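Local structure of nitrite oxidoreductase subunit A (Kuenenia stuttgartiensis, 7B04) at residues 109-117 and 313-321; 1067-1078 and 1085-1095. The protein belongs to the molybdopterin oxidoreductases, resembles the nitrate reductase subunit NarG, and carries an iron/sulfur cluster, a molybdenum atom and two MD1 groups. All coordinates share one frame; numbering follows the deposited sequence.

Contact 1: 109-117 and 313-321; sequences NWNPRMCLK and KMPEAHWVT. With SF4 (iron/sulfur cluster), chain C; MD1 (phosphoric acid 4-(2-amino-4-oxo-3,4,5,6,-tetrahydro-pteridin-6-yl)-2-hydroxy-3,4-dimercapto-but-3-en-yl ester guanylate ester), chain D.
At the iron/sulfur cluster site of this molybdopterin oxidoreductase, C115 meets M314 of the segment 313-321 in a buried seam between the cluster and one MD1. SG of C115 binds FE3 at 2.2 Å, while CB of the same residue lies 3.5 Å from SD of M314. That sulfur gets there because CG sits between the backbone N and the carbonyl carbon (chi1 44°), after which the bend at chi3 carries CE toward N16, the amino nitrogen of the MD1 pterin. K117 brings NZ to 3.1 Å from N16 of MD1; the hydrogen bond of that NZ is to the carbonyl O of R919. P315 fills the next position, its CB against CG of R113 (3.5 Å) and its CG facing cluster sulfur S2, so P315 packs on both the polypeptide and the cluster. Beyond it the guanidinium of R113 forms a salt bridge at its edge with OE2 of E316, though these atoms are modelled too close together for fine detail to be trusted. H95 and H73 take the other nitrogens of R113. Farther along, W319 turns the edge of its six-membered ring to the face of the W110 five-membered ring, a T-shaped pair with planes 69° apart; NE1 of W110 is hydrogen-bonded to Y806. Subunit B covers this end, with its Q265 bonded to the carbonyls of N109 and N111. A single water bridges the segments: it accepts from NE1 of W319 at 2.8 Å and lies within hydrogen-bonding distance of W110 O, E316 OE1 and H318 NE2, the last at 2.9 Å.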
loop_
_atom_site.group_PDB
_atom_site.type_symbol
_atom_site.label_atom_id
_atom_site.label_comp_id
_atom_site.label_asym_id
_atom_site.label_seq_id
_atom_site.Cartn_x
_atom_site.Cartn_y
_atom_site.Cartn_z
ATOM N N ASN B 109 8.777 -2.500 21.135
ATOM C CA ASN B 109 8.209 -1.306 20.525
ATOM C C ASN B 109 8.365 -1.298 19.013
ATOM O O ASN B 109 7.810 -0.415 18.351
ATOM C CB ASN B 109 8.857 -0.051 21.106
ATOM C CG ASN B 109 8.526 0.163 22.571
ATOM O OD1 ASN B 109 7.486 -0.281 23.057
ATOM N ND2 ASN B 109 9.412 0.845 23.282
ATOM N N TRP B 110 9.031 -2.300 18.466
ATOM C CA TRP B 110 9.281 -2.370 17.008
ATOM C C TRP B 110 8.129 -3.097 16.317
ATOM O O TRP B 110 8.029 -3.022 15.124
ATOM C CB TRP B 110 10.598 -3.116 16.784
ATOM C CG TRP B 110 11.852 -2.302 16.738
ATOM C CD1 TRP B 110 12.714 -2.090 17.760
ATOM C CD2 TRP B 110 12.442 -1.658 15.598
ATOM N NE1 TRP B 110 13.774 -1.339 17.351
ATOM C CE2 TRP B 110 13.631 -1.055 16.031
ATOM C CE3 TRP B 110 12.079 -1.519 14.261
ATOM C CZ2 TRP B 110 14.447 -0.324 15.185
ATOM C CZ3 TRP B 110 12.873 -0.776 13.429
ATOM C CH2 TRP B 110 14.044 -0.193 13.886
ATOM N N ASN B 111 7.264 -3.725 17.100
ATOM C CA ASN B 111 6.132 -4.574 16.657
ATOM C C ASN B 111 5.010 -3.723 16.068
ATOM O O ASN B 111 4.961 -2.555 16.382
ATOM C CB ASN B 111 5.583 -5.367 17.841
ATOM C CG ASN B 111 6.419 -6.554 18.245
ATOM O OD1 ASN B 111 7.436 -6.827 17.660
ATOM N ND2 ASN B 111 6.003 -7.271 19.254
ATOM N N PRO B 112 4.022 -4.283 15.341
ATOM C CA PRO B 112 4.137 -5.493 14.523
ATOM C C PRO B 112 4.955 -5.323 13.238
ATOM O O PRO B 112 5.600 -6.208 12.834
ATOM C CB PRO B 112 2.682 -5.860 14.285
ATOM C CG PRO B 112 2.008 -4.555 14.199
ATOM C CD PRO B 112 2.712 -3.703 15.210
ATOM N N ARG B 113 4.808 -4.169 12.615
ATOM C CA ARG B 113 5.612 -3.764 11.447
ATOM C C ARG B 113 5.459 -4.649 10.203
ATOM O O ARG B 113 6.311 -5.455 9.952
ATOM C CB ARG B 113 7.015 -3.460 11.970
ATOM C CG ARG B 113 8.164 -3.745 11.034
ATOM C CD ARG B 113 9.342 -3.551 11.911
ATOM N NE ARG B 113 10.235 -4.544 11.431
ATOM C CZ ARG B 113 11.052 -4.315 10.456
ATOM N NH1 ARG B 113 11.870 -5.258 10.041
ATOM N NH2 ARG B 113 11.066 -3.120 9.919
ATOM N N MET B 114 4.362 -4.502 9.473
ATOM C CA MET B 114 4.173 -5.191 8.205
ATOM C C MET B 114 3.344 -4.269 7.313
ATOM O O MET B 114 2.772 -3.285 7.783
ATOM C CB MET B 114 3.481 -6.544 8.419
ATOM C CG MET B 114 3.944 -7.651 7.518
ATOM S SD MET B 114 3.476 -9.307 8.057
ATOM C CE MET B 114 2.980 -10.011 6.480
ATOM N N CYS B 115 3.326 -4.539 6.012
ATOM C CA CYS B 115 2.450 -3.760 5.144
ATOM C C CYS B 115 1.311 -4.626 4.616
ATOM O O CYS B 115 1.358 -5.858 4.676
ATOM C CB CYS B 115 3.227 -3.114 3.987
ATOM S SG CYS B 115 3.695 -4.215 2.646
ATOM N N LEU B 116 0.270 -3.955 4.106
ATOM C CA LEU B 116 -0.840 -4.665 3.476
ATOM C C LEU B 116 -0.360 -5.565 2.346
ATOM O O LEU B 116 -0.930 -6.639 2.124
ATOM C CB LEU B 116 -1.891 -3.677 2.959
ATOM C CG LEU B 116 -1.701 -3.014 1.593
ATOM C CD1 LEU B 116 -3.004 -2.403 1.090
ATOM C CD2 LEU B 116 -0.618 -1.966 1.671
ATOM N N LYS B 117 0.677 -5.144 1.618
ATOM C CA LYS B 117 1.173 -5.949 0.509
ATOM C C LYS B 117 1.814 -7.233 1.011
ATOM O O LYS B 117 1.811 -8.248 0.305
ATOM C CB LYS B 117 2.165 -5.137 -0.317
ATOM C CG LYS B 117 1.588 -3.839 -0.845
ATOM C CD LYS B 117 2.679 -2.919 -1.354
ATOM C CE LYS B 117 3.393 -2.206 -0.218
ATOM N NZ LYS B 117 2.520 -1.213 0.462
ATOM N N LYS B 313 7.110 4.499 4.313
ATOM C CA LYS B 313 7.885 3.746 5.296
ATOM C C LYS B 313 6.927 3.257 6.377
ATOM O O LYS B 313 7.185 3.377 7.574
ATOM C CB LYS B 313 9.039 4.572 5.874
ATOM C CG LYS B 313 10.010 5.112 4.824
ATOM C CD LYS B 313 11.301 4.308 4.756
ATOM C CE LYS B 313 12.099 4.622 3.491
ATOM N NZ LYS B 313 11.268 4.554 2.254
ATOM N N MET B 314 5.793 2.700 5.943
ATOM C CA MET B 314 4.661 2.483 6.843
ATOM C C MET B 314 4.988 1.643 8.075
ATOM O O MET B 314 4.532 2.013 9.173
ATOM C CB MET B 314 3.472 1.922 6.046
ATOM C CG MET B 314 3.765 0.822 5.042
ATOM S SD MET B 314 2.328 0.300 4.112
ATOM C CE MET B 314 2.008 1.835 3.286
ATOM N N PRO B 315 5.714 0.516 7.991
ATOM C CA PRO B 315 5.927 -0.267 9.226
ATOM C C PRO B 315 6.718 0.476 10.290
ATOM O O PRO B 315 6.578 0.155 11.476
ATOM C CB PRO B 315 6.664 -1.521 8.741
ATOM C CG PRO B 315 7.144 -1.197 7.397
ATOM C CD PRO B 315 6.224 -0.217 6.813
ATOM N N GLU B 316 7.494 1.487 9.914
ATOM C CA GLU B 316 8.241 2.268 10.887
ATOM C C GLU B 316 7.642 3.645 11.090
ATOM O O GLU B 316 8.193 4.454 11.843
ATOM C CB GLU B 316 9.701 2.429 10.452
ATOM C CG GLU B 316 10.269 1.276 9.646
ATOM C CD GLU B 316 10.760 0.127 10.501
ATOM O OE1 GLU B 316 10.551 0.176 11.729
ATOM O OE2 GLU B 316 11.374 -0.808 9.943
ATOM N N ALA B 317 6.506 3.919 10.448
ATOM C CA ALA B 317 5.903 5.243 10.543
ATOM C C ALA B 317 5.457 5.548 11.966
ATOM O O ALA B 317 5.450 6.709 12.384
ATOM C CB ALA B 317 4.736 5.361 9.568
ATOM N N HIS B 318 5.103 4.520 12.739
ATOM C CA HIS B 318 4.662 4.764 14.107
ATOM C C HIS B 318 5.730 5.475 14.927
ATOM O O HIS B 318 5.402 6.137 15.917
ATOM C CB HIS B 318 4.271 3.445 14.779
ATOM C CG HIS B 318 5.441 2.634 15.244
ATOM N ND1 HIS B 318 6.002 2.787 16.493
ATOM C CD2 HIS B 318 6.157 1.665 14.625
ATOM C CE1 HIS B 318 7.014 1.948 16.623
ATOM N NE2 HIS B 318 7.128 1.256 15.504
ATOM N N TRP B 319 6.998 5.364 14.531
ATOM C CA TRP B 319 8.049 6.127 15.194
ATOM C C TRP B 319 7.884 7.635 14.998
ATOM O O TRP B 319 8.343 8.416 15.841
ATOM C CB TRP B 319 9.415 5.672 14.681
ATOM C CG TRP B 319 9.707 4.215 14.921
ATOM C CD1 TRP B 319 9.778 3.224 13.984
ATOM C CD2 TRP B 319 9.967 3.591 16.183
ATOM N NE1 TRP B 319 10.067 2.023 14.584
ATOM C CE2 TRP B 319 10.190 2.222 15.934
ATOM C CE3 TRP B 319 10.036 4.058 17.498
ATOM C CZ2 TRP B 319 10.472 1.316 16.954
ATOM C CZ3 TRP B 319 10.317 3.157 18.508
ATOM C CH2 TRP B 319 10.532 1.803 18.231
ATOM N N VAL B 320 7.243 8.068 13.910
ATOM C CA VAL B 320 7.010 9.499 13.705
ATOM C C VAL B 320 5.645 9.932 14.226
ATOM O O VAL B 320 5.530 10.986 14.857
ATOM C CB VAL B 320 7.210 9.917 12.227
ATOM C CG1 VAL B 320 6.163 9.338 11.313
ATOM C CG2 VAL B 320 7.125 11.415 12.120
ATOM N N THR B 321 4.594 9.149 13.959
ATOM C CA THR B 321 3.258 9.514 14.421
ATOM C C THR B 321 3.225 9.707 15.929
ATOM O O THR B 321 2.412 10.488 16.438
ATOM C CB THR B 321 2.239 8.449 14.007
ATOM O OG1 THR B 321 2.563 7.202 14.636
ATOM C CG2 THR B 321 2.235 8.268 12.499
HETATM FE FE1 SF4 C . 7.488 -4.455 2.781
HETATM FE FE2 SF4 C . 6.975 -7.130 2.980
HETATM FE FE3 SF4 C . 5.156 -5.314 3.917
HETATM FE FE4 SF4 C . 7.521 -5.669 5.235
HETATM S S1 SF4 C . 5.864 -7.206 4.957
HETATM S S2 SF4 C . 6.535 -3.682 4.706
HETATM S S3 SF4 C . 8.930 -6.072 3.493
HETATM S S4 SF4 C . 5.816 -5.600 1.750
HETATM P PB MD1 D . 9.295 9.328 -1.163
HETATM O O3B MD1 D . 9.022 9.995 -2.644
HETATM O O1B MD1 D . 8.185 9.723 -0.219
HETATM O O2B MD1 D . 10.614 9.827 -0.625
HETATM O O3A MD1 D . 9.338 7.685 -1.324
HETATM C C10 MD1 D . 10.389 7.064 -2.011
HETATM C C11 MD1 D . 10.683 5.689 -1.344
HETATM O O11 MD1 D . 9.259 5.146 -0.844
HETATM C C12 MD1 D . 11.391 4.921 -2.185
HETATM S S12 MD1 D . 12.653 5.705 -3.230
HETATM C C13 MD1 D . 11.299 3.381 -2.349
HETATM S S13 MD1 D . 12.417 2.642 -3.572
HETATM C C14 MD1 D . 10.382 2.502 -1.675
HETATM N N15 MD1 D . 8.944 2.923 -2.245
HETATM C C16 MD1 D . 7.879 2.423 -1.476
HETATM C C15 MD1 D . 6.627 1.907 -2.090
HETATM O O14 MD1 D . 6.499 1.898 -3.269
HETATM N N17 MD1 D . 5.540 1.402 -1.208
HETATM C C17 MD1 D . 5.712 1.417 0.329
HETATM N N16 MD1 D . 4.647 0.920 1.180
HETATM N N18 MD1 D . 6.983 1.943 0.955
HETATM C C20 MD1 D . 8.045 2.434 0.115
HETATM N N8 MD1 D . 9.248 2.938 0.647
HETATM C C7 MD1 D . 10.517 2.403 -0.178
HETATM P PA MD1 D . 7.641 10.786 -3.077
HETATM O O1A MD1 D . 7.589 10.851 -4.582
HETATM O O2A MD1 D . 6.458 10.011 -2.550
HETATM O "O5'" MD1 D . 7.599 12.320 -2.475
HETATM C "C5'" MD1 D . 7.141 12.529 -1.173
HETATM C "C4'" MD1 D . 6.341 13.874 -1.063
HETATM O "O4'" MD1 D . 7.159 15.090 -1.603
HETATM C "C1'" MD1 D . 6.111 15.865 -2.448
HETATM N N9 MD1 D . 6.753 16.749 -3.456
HETATM C C4 MD1 D . 7.431 17.820 -3.056
HETATM N N3 MD1 D . 7.717 18.370 -1.700
HETATM C C2 MD1 D . 8.510 19.589 -1.557
HETATM N N2 MD1 D . 8.789 20.123 -0.236
HETATM N N1 MD1 D . 9.017 20.261 -2.729
HETATM C C6 MD1 D . 8.737 19.727 -4.027
HETATM O O6 MD1 D . 9.151 20.272 -4.992
HETATM C C5 MD1 D . 7.903 18.448 -4.167
HETATM N N7 MD1 D . 7.507 17.754 -5.231
HETATM C C8 MD1 D . 6.789 16.696 -4.801
HETATM C "C2'" MD1 D . 5.475 14.913 -3.003
HETATM O "O2'" MD1 D . 4.189 15.375 -3.507
HETATM C "C3'" MD1 D . 5.272 13.824 -1.767
HETATM O "O3'" MD1 D . 4.137 14.214 -0.942
HETATM O O HOH W 1 8.873 -0.382 13.843
#

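Contact 2: 1067-1078 and 1085-1095; sequences MHQLDSLFHKAK and FGFEADNHCIN
H1092, in the loop 1085-1095 after strand 1083-1084, packs its ring against 1067-1078 in a buried part of the chain, and contacts round that ring come first. CD2 of L1073 sits almost over the ring centre as a CH-pi contact, 3.4 Å from the centroid of the H1092 ring and 10° off the normal, while the carbonyl O of H1068 lies over the opposite face toward the rim. CB of L1070 comes in at the ring edge. CG anti to the backbone N (chi1 -171°) puts the ring between L1073 and H1068. At the far end F1085 sets CE1 against CB of F1074; the two rings are oblique, and F1074 stacks on F1083 besides.

Hydrogen bonds and other polar contacts come next. L1070 N donates to NE2 of H1092 at 3.3 Å, tilted 35° from the ring plane. Likewise N1095 N reaches ND1 of H1068 at 3.3 Å, and NE2 of that ring is bonded to T536. ND2 of N1091 gives K1076 O a weak bond, and its amide stands nearly at right angles to the H1075 ring, whose edge it meets. CA of G1086 makes a CA-H...O contact with the carbonyl O of L1070 at 3.4 Å.

The charged pair is K1078 with E1088: K1078 bends at its end to place NZ 2.7 Å from A1089 O, within the type II turn 1088-1091. The same NZ forms a weak, long salt bridge with OE1 of E1088 at 3.4 Å.

Every hydrogen bond that crosses here uses at least one side chain. The two segments are therefore held together by imidazoles, an amide and an ammonium working on backbone atoms and one carboxylate, rather than by the ladder of a beta sheet.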
loop_
_atom_site.group_PDB
_atom_site.type_symbol
_atom_site.label_atom_id
_atom_site.label_comp_id
_atom_site.label_asym_id
_atom_site.label_seq_id
_atom_site.Cartn_x
_atom_site.Cartn_y
_atom_site.Cartn_z
ATOM N N MET B 1067 26.419 18.400 -12.309
ATOM C CA MET B 1067 26.847 18.334 -10.915
ATOM C C MET B 1067 27.036 16.907 -10.415
ATOM O O MET B 1067 27.684 16.709 -9.383
ATOM C CB MET B 1067 25.836 19.057 -10.023
ATOM C CG MET B 1067 25.895 20.571 -10.113
ATOM S SD MET B 1067 27.463 21.236 -9.521
ATOM C CE MET B 1067 27.351 20.868 -7.773
ATOM N N HIS B 1068 26.487 15.914 -11.112
ATOM C CA HIS B 1068 26.543 14.527 -10.669
ATOM C C HIS B 1068 27.618 13.725 -11.386
ATOM O O HIS B 1068 27.703 12.508 -11.188
ATOM C CB HIS B 1068 25.186 13.848 -10.874
ATOM C CG HIS B 1068 24.066 14.479 -10.108
ATOM N ND1 HIS B 1068 22.750 14.101 -10.269
ATOM C CD2 HIS B 1068 24.063 15.462 -9.177
ATOM C CE1 HIS B 1068 21.985 14.824 -9.471
ATOM N NE2 HIS B 1068 22.757 15.659 -8.799
ATOM N N GLN B 1069 28.438 14.371 -12.212
ATOM C CA GLN B 1069 29.403 13.695 -13.069
ATOM C C GLN B 1069 30.798 14.276 -12.884
ATOM O O GLN B 1069 31.565 14.424 -13.839
ATOM C CB GLN B 1069 28.958 13.751 -14.528
ATOM C CG GLN B 1069 27.474 13.446 -14.694
ATOM C CD GLN B 1069 27.053 13.239 -16.128
ATOM O OE1 GLN B 1069 27.856 12.870 -16.975
ATOM N NE2 GLN B 1069 25.780 13.484 -16.410
ATOM N N LEU B 1070 31.156 14.591 -11.641
ATOM C CA LEU B 1070 32.434 15.218 -11.344
ATOM C C LEU B 1070 33.554 14.188 -11.260
ATOM O O LEU B 1070 33.339 13.024 -10.910
ATOM C CB LEU B 1070 32.369 15.974 -10.015
ATOM C CG LEU B 1070 31.323 17.067 -9.821
ATOM C CD1 LEU B 1070 31.627 17.854 -8.559
ATOM C CD2 LEU B 1070 31.277 17.984 -11.027
ATOM N N ASP B 1071 34.764 14.636 -11.596
ATOM C CA ASP B 1071 35.966 13.823 -11.474
ATOM C C ASP B 1071 36.802 14.180 -10.249
ATOM O O ASP B 1071 37.745 13.447 -9.931
ATOM C CB ASP B 1071 36.835 13.964 -12.731
ATOM C CG ASP B 1071 36.254 13.243 -13.929
ATOM O OD1 ASP B 1071 35.549 12.230 -13.734
ATOM O OD2 ASP B 1071 36.512 13.685 -15.067
ATOM N N SER B 1072 36.487 15.282 -9.564
ATOM C CA SER B 1072 37.318 15.812 -8.487
ATOM C C SER B 1072 36.554 15.948 -7.171
ATOM O O SER B 1072 36.809 16.871 -6.394
ATOM C CB SER B 1072 37.915 17.158 -8.895
ATOM O OG SER B 1072 36.896 18.119 -9.114
ATOM N N LEU B 1073 35.615 15.042 -6.904
ATOM C CA LEU B 1073 34.794 15.083 -5.689
ATOM C C LEU B 1073 35.348 14.105 -4.655
ATOM O O LEU B 1073 35.022 12.917 -4.659
ATOM C CB LEU B 1073 33.328 14.797 -5.990
ATOM C CG LEU B 1073 32.474 14.989 -4.733
ATOM C CD1 LEU B 1073 32.600 16.417 -4.211
ATOM C CD2 LEU B 1073 31.019 14.629 -4.975
ATOM N N PHE B 1074 36.213 14.610 -3.777
ATOM C CA PHE B 1074 36.790 13.814 -2.697
ATOM C C PHE B 1074 35.742 13.358 -1.683
ATOM O O PHE B 1074 35.493 14.052 -0.692
ATOM C CB PHE B 1074 37.874 14.626 -1.983
ATOM C CG PHE B 1074 38.506 13.912 -0.823
ATOM C CD1 PHE B 1074 39.378 12.859 -1.032
ATOM C CD2 PHE B 1074 38.236 14.304 0.479
ATOM C CE1 PHE B 1074 39.962 12.204 0.034
ATOM C CE2 PHE B 1074 38.814 13.652 1.549
ATOM C CZ PHE B 1074 39.679 12.602 1.327
ATOM N N HIS B 1075 35.087 12.230 -1.939
ATOM C CA HIS B 1075 34.154 11.618 -0.995
ATOM C C HIS B 1075 34.616 10.205 -0.627
ATOM O O HIS B 1075 35.625 9.701 -1.128
ATOM C CB HIS B 1075 32.725 11.615 -1.544
ATOM C CG HIS B 1075 32.589 10.940 -2.868
ATOM N ND1 HIS B 1075 33.019 11.517 -4.042
ATOM C CD2 HIS B 1075 32.061 9.741 -3.207
ATOM C CE1 HIS B 1075 32.766 10.700 -5.047
ATOM N NE2 HIS B 1075 32.186 9.614 -4.568
ATOM N N LYS B 1076 33.856 9.571 0.267
ATOM C CA LYS B 1076 34.171 8.246 0.791
ATOM C C LYS B 1076 33.544 7.137 -0.046
ATOM O O LYS B 1076 32.388 7.237 -0.471
ATOM C CB LYS B 1076 33.684 8.116 2.236
ATOM C CG LYS B 1076 33.824 6.714 2.818
ATOM C CD LYS B 1076 33.066 6.564 4.128
ATOM C CE LYS B 1076 33.263 5.178 4.728
ATOM N NZ LYS B 1076 32.702 4.098 3.869
ATOM N N ALA B 1077 34.319 6.080 -0.281
ATOM C CA ALA B 1077 33.806 4.910 -0.981
ATOM C C ALA B 1077 32.746 4.212 -0.137
ATOM O O ALA B 1077 32.870 4.115 1.087
ATOM C CB ALA B 1077 34.944 3.945 -1.313
ATOM N N LYS B 1078 31.699 3.717 -0.801
ATOM C CA LYS B 1078 30.547 3.190 -0.073
ATOM C C LYS B 1078 30.851 1.869 0.631
ATOM O O LYS B 1078 30.263 1.587 1.681
ATOM C CB LYS B 1078 29.344 3.049 -1.011
ATOM C CG LYS B 1078 29.464 2.000 -2.105
ATOM C CD LYS B 1078 28.195 1.975 -2.950
ATOM C CE LYS B 1078 28.194 0.835 -3.956
ATOM N NZ LYS B 1078 29.197 1.035 -5.036
ATOM N N PHE B 1085 38.098 9.572 -5.545
ATOM C CA PHE B 1085 37.859 10.791 -6.305
ATOM C C PHE B 1085 36.969 10.433 -7.487
ATOM O O PHE B 1085 37.215 9.438 -8.181
ATOM C CB PHE B 1085 39.177 11.422 -6.818
ATOM C CG PHE B 1085 39.943 12.216 -5.776
ATOM C CD1 PHE B 1085 39.454 13.412 -5.269
ATOM C CD2 PHE B 1085 41.171 11.761 -5.317
ATOM C CE1 PHE B 1085 40.177 14.126 -4.312
ATOM C CE2 PHE B 1085 41.887 12.470 -4.360
ATOM C CZ PHE B 1085 41.389 13.649 -3.859
ATOM N N GLY B 1086 35.976 11.261 -7.762
ATOM C CA GLY B 1086 35.143 11.002 -8.939
ATOM C C GLY B 1086 34.023 10.032 -8.676
ATOM O O GLY B 1086 33.699 9.795 -7.539
ATOM N N PHE B 1087 33.471 9.489 -9.746
ATOM C CA PHE B 1087 32.283 8.613 -9.698
ATOM C C PHE B 1087 32.501 7.299 -8.965
ATOM O O PHE B 1087 33.553 6.706 -9.038
ATOM C CB PHE B 1087 31.798 8.372 -11.126
ATOM C CG PHE B 1087 31.252 7.009 -11.442
ATOM C CD1 PHE B 1087 32.057 5.893 -11.402
ATOM C CD2 PHE B 1087 29.946 6.855 -11.837
ATOM C CE1 PHE B 1087 31.553 4.643 -11.707
ATOM C CE2 PHE B 1087 29.447 5.609 -12.143
ATOM C CZ PHE B 1087 30.248 4.507 -12.072
ATOM N N GLU B 1088 31.477 6.927 -8.209
ATOM C CA GLU B 1088 31.336 5.609 -7.575
ATOM C C GLU B 1088 29.901 5.214 -7.862
ATOM O O GLU B 1088 29.040 6.003 -7.523
ATOM C CB GLU B 1088 31.392 5.740 -6.067
ATOM C CG GLU B 1088 30.909 4.497 -5.369
ATOM C CD GLU B 1088 32.055 3.894 -4.621
ATOM O OE1 GLU B 1088 32.159 2.690 -4.564
ATOM O OE2 GLU B 1088 32.843 4.652 -4.150
ATOM N N ALA B 1089 29.661 4.044 -8.440
ATOM C CA ALA B 1089 28.275 3.662 -8.695
ATOM C C ALA B 1089 27.530 3.628 -7.368
ATOM O O ALA B 1089 28.040 3.121 -6.363
ATOM C CB ALA B 1089 28.182 2.327 -9.428
ATOM N N ASP B 1090 26.342 4.231 -7.353
ATOM C CA ASP B 1090 25.512 4.424 -6.170
ATOM C C ASP B 1090 26.146 5.402 -5.187
ATOM O O ASP B 1090 25.705 5.477 -4.034
ATOM C CB ASP B 1090 25.171 3.102 -5.478
ATOM C CG ASP B 1090 24.595 2.064 -6.455
ATOM O OD1 ASP B 1090 24.009 2.467 -7.483
ATOM O OD2 ASP B 1090 24.692 0.848 -6.183
ATOM N N ASN B 1091 27.188 6.138 -5.598
ATOM C CA ASN B 1091 27.837 7.140 -4.752
ATOM C C ASN B 1091 28.481 8.172 -5.667
ATOM O O ASN B 1091 29.615 7.972 -6.104
ATOM C CB ASN B 1091 28.883 6.496 -3.868
ATOM C CG ASN B 1091 29.301 7.379 -2.724
ATOM O OD1 ASN B 1091 28.547 8.240 -2.274
ATOM N ND2 ASN B 1091 30.512 7.158 -2.231
ATOM N N HIS B 1092 27.827 9.320 -5.830
ATOM C CA HIS B 1092 28.228 10.383 -6.750
ATOM C C HIS B 1092 28.247 9.912 -8.207
ATOM O O HIS B 1092 29.297 9.797 -8.861
ATOM C CB HIS B 1092 29.589 10.950 -6.402
ATOM C CG HIS B 1092 29.916 12.179 -7.188
ATOM N ND1 HIS B 1092 29.033 13.235 -7.290
ATOM C CD2 HIS B 1092 30.959 12.476 -7.999
ATOM C CE1 HIS B 1092 29.552 14.161 -8.071
ATOM N NE2 HIS B 1092 30.717 13.724 -8.515
ATOM N N CYS B 1093 27.060 9.614 -8.714
ATOM C CA CYS B 1093 26.825 9.503 -10.144
ATOM C C CYS B 1093 25.427 10.054 -10.407
ATOM O O CYS B 1093 24.804 10.664 -9.524
ATOM C CB CYS B 1093 27.071 8.064 -10.636
ATOM S SG CYS B 1093 26.103 6.775 -9.879
ATOM N N ILE B 1094 24.964 9.903 -11.652
ATOM C CA ILE B 1094 23.713 10.534 -12.074
ATOM C C ILE B 1094 22.561 10.049 -11.213
ATOM O O ILE B 1094 22.356 8.840 -11.034
ATOM C CB ILE B 1094 23.403 10.253 -13.552
ATOM C CG1 ILE B 1094 24.296 11.059 -14.486
ATOM C CG2 ILE B 1094 21.983 10.636 -13.856
ATOM C CD1 ILE B 1094 23.796 11.047 -15.956
ATOM N N ASN B 1095 21.790 10.999 -10.689
ATOM C CA ASN B 1095 20.624 10.725 -9.857
ATOM C C ASN B 1095 19.391 11.132 -10.654
ATOM O O ASN B 1095 19.104 12.324 -10.805
ATOM C CB ASN B 1095 20.701 11.500 -8.550
ATOM C CG ASN B 1095 20.127 10.723 -7.390
ATOM O OD1 ASN B 1095 20.692 9.716 -6.962
ATOM N ND2 ASN B 1095 18.989 11.175 -6.880
#

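From the N terminus, the chain first lays down 109-117 beside the iron/sulfur cluster and then runs through 195 residues, many of them helical, before 313-321 returns to close contact 1. That long loop ties the early cluster-binding part to helix 314-321, which comes after strand 301-304 and helix 309-312. Contact 2 opens far later and closes a short loop of six residues, 1079-1084, ending in strand 1083-1084, which pairs antiparallel with 1075-1076 of the first segment; strand 1102-1109 of the six-stranded sheet follows. The two loops lie in series, neither nesting nor crossing. The centres of contacts 1 and 2 are about 33 Å apart, on opposite sides of the chain's centre. The nearest atoms of contacts 1 and 2 are about 14 Å apart.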